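Local coordinates for choloylglycine hydrolase (Clostridium perfringens, PDB 2BJF), which hydrolyses the amide bond of glycine- and taurine-conjugated bile salts, releasing free bile acids, and also acts as a bile acid amine N-acyltransferase, at residues T141-I146 with V155-K160. Sequence-based numbering, arbitrary orientation.
With DXC ((3alpha,5beta,12alpha)-3,12-dihydroxycholan-24-oic acid), chain B.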
loop_
_atom_site.group_PDB
_atom_site.type_symbol
_atom_site.label_atom_id
_atom_site.label_comp_id
_atom_site.label_asym_id
_atom_site.label_seq_id
_atom_site.Cartn_x
_atom_site.Cartn_y
_atom_site.Cartn_z
ATOM N N THR A 141 -14.858 -26.091 -4.063
ATOM C CA THR A 141 -14.400 -25.736 -2.722
ATOM C C THR A 141 -15.185 -24.519 -2.241
ATOM O O THR A 141 -15.137 -23.457 -2.865
ATOM C CB THR A 141 -12.893 -25.434 -2.708
ATOM O OG1 THR A 141 -12.593 -24.456 -3.712
ATOM C CG2 THR A 141 -12.089 -26.698 -2.984
ATOM N N LEU A 142 -15.915 -24.683 -1.140
ATOM C CA LEU A 142 -16.880 -23.676 -0.703
ATOM C C LEU A 142 -16.875 -23.395 0.793
ATOM O O LEU A 142 -16.561 -24.266 1.607
ATOM C CB LEU A 142 -18.300 -24.096 -1.100
ATOM C CG LEU A 142 -18.681 -24.248 -2.574
ATOM C CD1 LEU A 142 -19.933 -25.098 -2.687
ATOM C CD2 LEU A 142 -18.870 -22.896 -3.253
ATOM N N HIS A 143 -17.220 -22.156 1.130
ATOM C CA HIS A 143 -17.697 -21.805 2.463
ATOM C C HIS A 143 -18.981 -20.984 2.321
ATOM O O HIS A 143 -19.277 -20.471 1.235
ATOM C CB HIS A 143 -16.614 -21.113 3.311
ATOM C CG HIS A 143 -16.179 -19.769 2.808
ATOM N ND1 HIS A 143 -15.479 -18.882 3.598
ATOM C CD2 HIS A 143 -16.335 -19.159 1.609
ATOM C CE1 HIS A 143 -15.221 -17.786 2.907
ATOM N NE2 HIS A 143 -15.732 -17.928 1.698
ATOM N N TRP A 144 -19.753 -20.882 3.398
ATOM C CA TRP A 144 -21.096 -20.319 3.307
ATOM C C TRP A 144 -21.342 -19.181 4.286
ATOM O O TRP A 144 -20.853 -19.206 5.414
ATOM C CB TRP A 144 -22.151 -21.411 3.520
ATOM C CG TRP A 144 -22.122 -22.501 2.487
ATOM C CD1 TRP A 144 -22.891 -22.586 1.362
ATOM C CD2 TRP A 144 -21.281 -23.662 2.486
ATOM N NE1 TRP A 144 -22.582 -23.728 0.659
ATOM C CE2 TRP A 144 -21.597 -24.407 1.327
ATOM C CE3 TRP A 144 -20.295 -24.150 3.355
ATOM C CZ2 TRP A 144 -20.960 -25.612 1.011
ATOM C CZ3 TRP A 144 -19.657 -25.343 3.037
ATOM C CH2 TRP A 144 -19.995 -26.063 1.876
ATOM N N MET A 145 -22.103 -18.188 3.834
ATOM C CA MET A 145 -22.638 -17.157 4.714
ATOM C C MET A 145 -24.149 -17.337 4.820
ATOM O O MET A 145 -24.830 -17.542 3.811
ATOM C CB MET A 145 -22.294 -15.758 4.198
ATOM C CG MET A 145 -22.709 -14.633 5.135
ATOM S SD MET A 145 -22.051 -13.035 4.627
ATOM C CE MET A 145 -22.942 -11.937 5.724
ATOM N N ILE A 146 -24.657 -17.278 6.047
ATOM C CA ILE A 146 -26.080 -17.462 6.326
ATOM C C ILE A 146 -26.575 -16.259 7.125
ATOM O O ILE A 146 -25.923 -15.833 8.080
ATOM C CB ILE A 146 -26.345 -18.785 7.098
ATOM C CG1 ILE A 146 -25.816 -19.987 6.306
ATOM C CG2 ILE A 146 -27.835 -18.961 7.386
ATOM C CD1 ILE A 146 -25.711 -21.277 7.108
ATOM N N VAL A 155 -20.962 -17.567 9.522
ATOM C CA VAL A 155 -20.078 -18.082 8.480
ATOM C C VAL A 155 -19.753 -19.539 8.790
ATOM O O VAL A 155 -19.379 -19.872 9.917
ATOM C CB VAL A 155 -18.779 -17.243 8.363
ATOM C CG1 VAL A 155 -17.782 -17.894 7.404
ATOM C CG2 VAL A 155 -19.102 -15.821 7.911
ATOM N N VAL A 156 -19.914 -20.398 7.787
ATOM C CA VAL A 156 -19.692 -21.835 7.943
ATOM C C VAL A 156 -18.481 -22.276 7.129
ATOM O O VAL A 156 -18.469 -22.153 5.903
ATOM C CB VAL A 156 -20.936 -22.649 7.510
ATOM C CG1 VAL A 156 -20.708 -24.140 7.730
ATOM C CG2 VAL A 156 -22.175 -22.182 8.266
ATOM N N GLU A 157 -17.462 -22.784 7.820
ATOM C CA GLU A 157 -16.230 -23.230 7.172
ATOM C C GLU A 157 -15.783 -24.566 7.747
ATOM O O GLU A 157 -15.565 -24.682 8.951
ATOM C CB GLU A 157 -15.117 -22.186 7.343
ATOM C CG GLU A 157 -15.424 -20.845 6.685
ATOM C CD GLU A 157 -14.335 -19.798 6.861
ATOM O OE1 GLU A 157 -13.493 -19.928 7.777
ATOM O OE2 GLU A 157 -14.340 -18.828 6.076
ATOM N N GLN A 158 -15.660 -25.576 6.891
ATOM C CA GLN A 158 -15.123 -26.856 7.336
ATOM C C GLN A 158 -13.646 -26.977 6.995
ATOM O O GLN A 158 -13.255 -26.901 5.828
ATOM C CB GLN A 158 -15.907 -28.045 6.776
ATOM C CG GLN A 158 -15.495 -29.371 7.418
ATOM C CD GLN A 158 -16.505 -30.479 7.218
ATOM O OE1 GLN A 158 -17.669 -30.355 7.602
ATOM N NE2 GLN A 158 -16.057 -31.587 6.633
ATOM N N THR A 159 -12.839 -27.158 8.035
ATOM C CA THR A 159 -11.400 -27.337 7.896
ATOM C C THR A 159 -11.027 -28.773 8.274
ATOM O O THR A 159 -11.903 -29.586 8.582
ATOM C CB THR A 159 -10.624 -26.342 8.787
ATOM O OG1 THR A 159 -10.970 -26.557 10.161
ATOM C CG2 THR A 159 -10.947 -24.902 8.400
ATOM N N LYS A 160 -9.731 -29.078 8.250
ATOM C CA LYS A 160 -9.229 -30.400 8.640
ATOM C C LYS A 160 -9.443 -30.687 10.129
ATOM O O LYS A 160 -9.420 -31.844 10.557
ATOM C CB LYS A 160 -7.749 -30.557 8.261
ATOM C CG LYS A 160 -6.808 -29.532 8.889
ATOM C CD LYS A 160 -5.382 -29.706 8.388
ATOM C CE LYS A 160 -4.475 -28.609 8.919
ATOM N NZ LYS A 160 -3.112 -28.672 8.320
HETATM C C1 DXC B . -18.736 -29.364 -11.079
HETATM C C2 DXC B . -19.380 -29.505 -9.700
HETATM C C3 DXC B . -20.919 -29.498 -9.741
HETATM C C4 DXC B . -21.518 -28.316 -10.525
HETATM C C5 DXC B . -20.827 -28.204 -11.885
HETATM C C6 DXC B . -19.300 -28.151 -11.812
HETATM C C7 DXC B . -21.464 -29.602 -8.308
HETATM C C8 DXC B . -21.369 -28.299 -7.511
HETATM C C9 DXC B . -21.863 -27.065 -8.269
HETATM C C10 DXC B . -21.329 -27.006 -9.716
HETATM C C11 DXC B . -21.403 -25.778 -7.577
HETATM C C12 DXC B . -21.894 -24.485 -8.233
HETATM C C13 DXC B . -21.423 -24.435 -9.695
HETATM C C14 DXC B . -21.789 -25.726 -10.445
HETATM C C15 DXC B . -21.634 -25.609 -6.074
HETATM C C16 DXC B . -21.462 -24.099 -5.869
HETATM C C17 DXC B . -21.254 -23.479 -7.262
HETATM C C18 DXC B . -23.001 -28.568 -10.795
HETATM C C19 DXC B . -21.646 -21.986 -7.307
HETATM O O1 DXC B . -20.009 -24.201 -9.783
HETATM O O2 DXC B . -17.320 -29.209 -10.927
HETATM C C20 DXC B . -23.430 -24.375 -8.201
HETATM C C21 DXC B . -20.738 -21.138 -6.407
HETATM C C22 DXC B . -19.262 -21.205 -6.812
HETATM C C23 DXC B . -18.475 -20.004 -6.338
HETATM O O3 DXC B . -19.073 -19.029 -5.836
HETATM O O4 DXC B . -17.233 -20.037 -6.475
HETATM C C24 DXC B . -21.687 -21.373 -8.710
HETATM O O HOH W 1 -16.308 -25.115 4.207
#
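Trp-144 and Val-156 pair across an antiparallel beta hairpin, made by strands 142-147 and 153-158 in a sheet of this Ntn-hydrolase fold. Their backbones form two hydrogen bonds. Trp-144 N gives to Val-156 O at 3.1 Å, and Val-156 N gives to Trp-144 O at 2.8 Å. Met-145 and Val-155 follow as a non-hydrogen-bonded pair. Toward the open end of the hairpin, a water takes the place of a direct backbone bond: it donates to Leu-142 O and accepts from Gln-158 N.

The polar side-chain contact is a His-carboxylate hydrogen bond. His-143 ND1 donates to Glu-157 OE2 over 2.7 Å. The oxygen lies in the imidazole plane, and the N-H meets it on the anti side of the carboxylate, tilted somewhat out of the carboxylate plane. Ring and carboxylate planes are 24° apart. CG of His-143 sits between its backbone N and carbonyl carbon (chi1 66°), which lays the ring alongside the extended Glu-157 chain. Both ends of this buried pair have further partners: His-143 NE2 bonds to Thr-174 O, and Glu-157 OE1 to Phe-179 N. These bonds fix the rotation of the imidazole, which also stacks on Phe-83. The His-143 side chain is about 7 Å from that of Cys-2, the probable nucleophile.

Apolar contacts occupy the face bearing Trp-144 and Val-156. CB of Trp-144 is 4.4 Å from CB of Val-156, while the indole edge at CE3 approaches Val-156 O. Nearby, Ile-146 CD1 touches Val-156 CG2 at 3.8 Å. Helix 116-123 packs against both of these residues.

On the same strand, Leu-142 CB lies over one face of the Trp-144 indole, toward its rim. The other end of the leucine lines the bile acid pocket: its CD1 lies 3.7 Å from C16 of the bound deoxycholate.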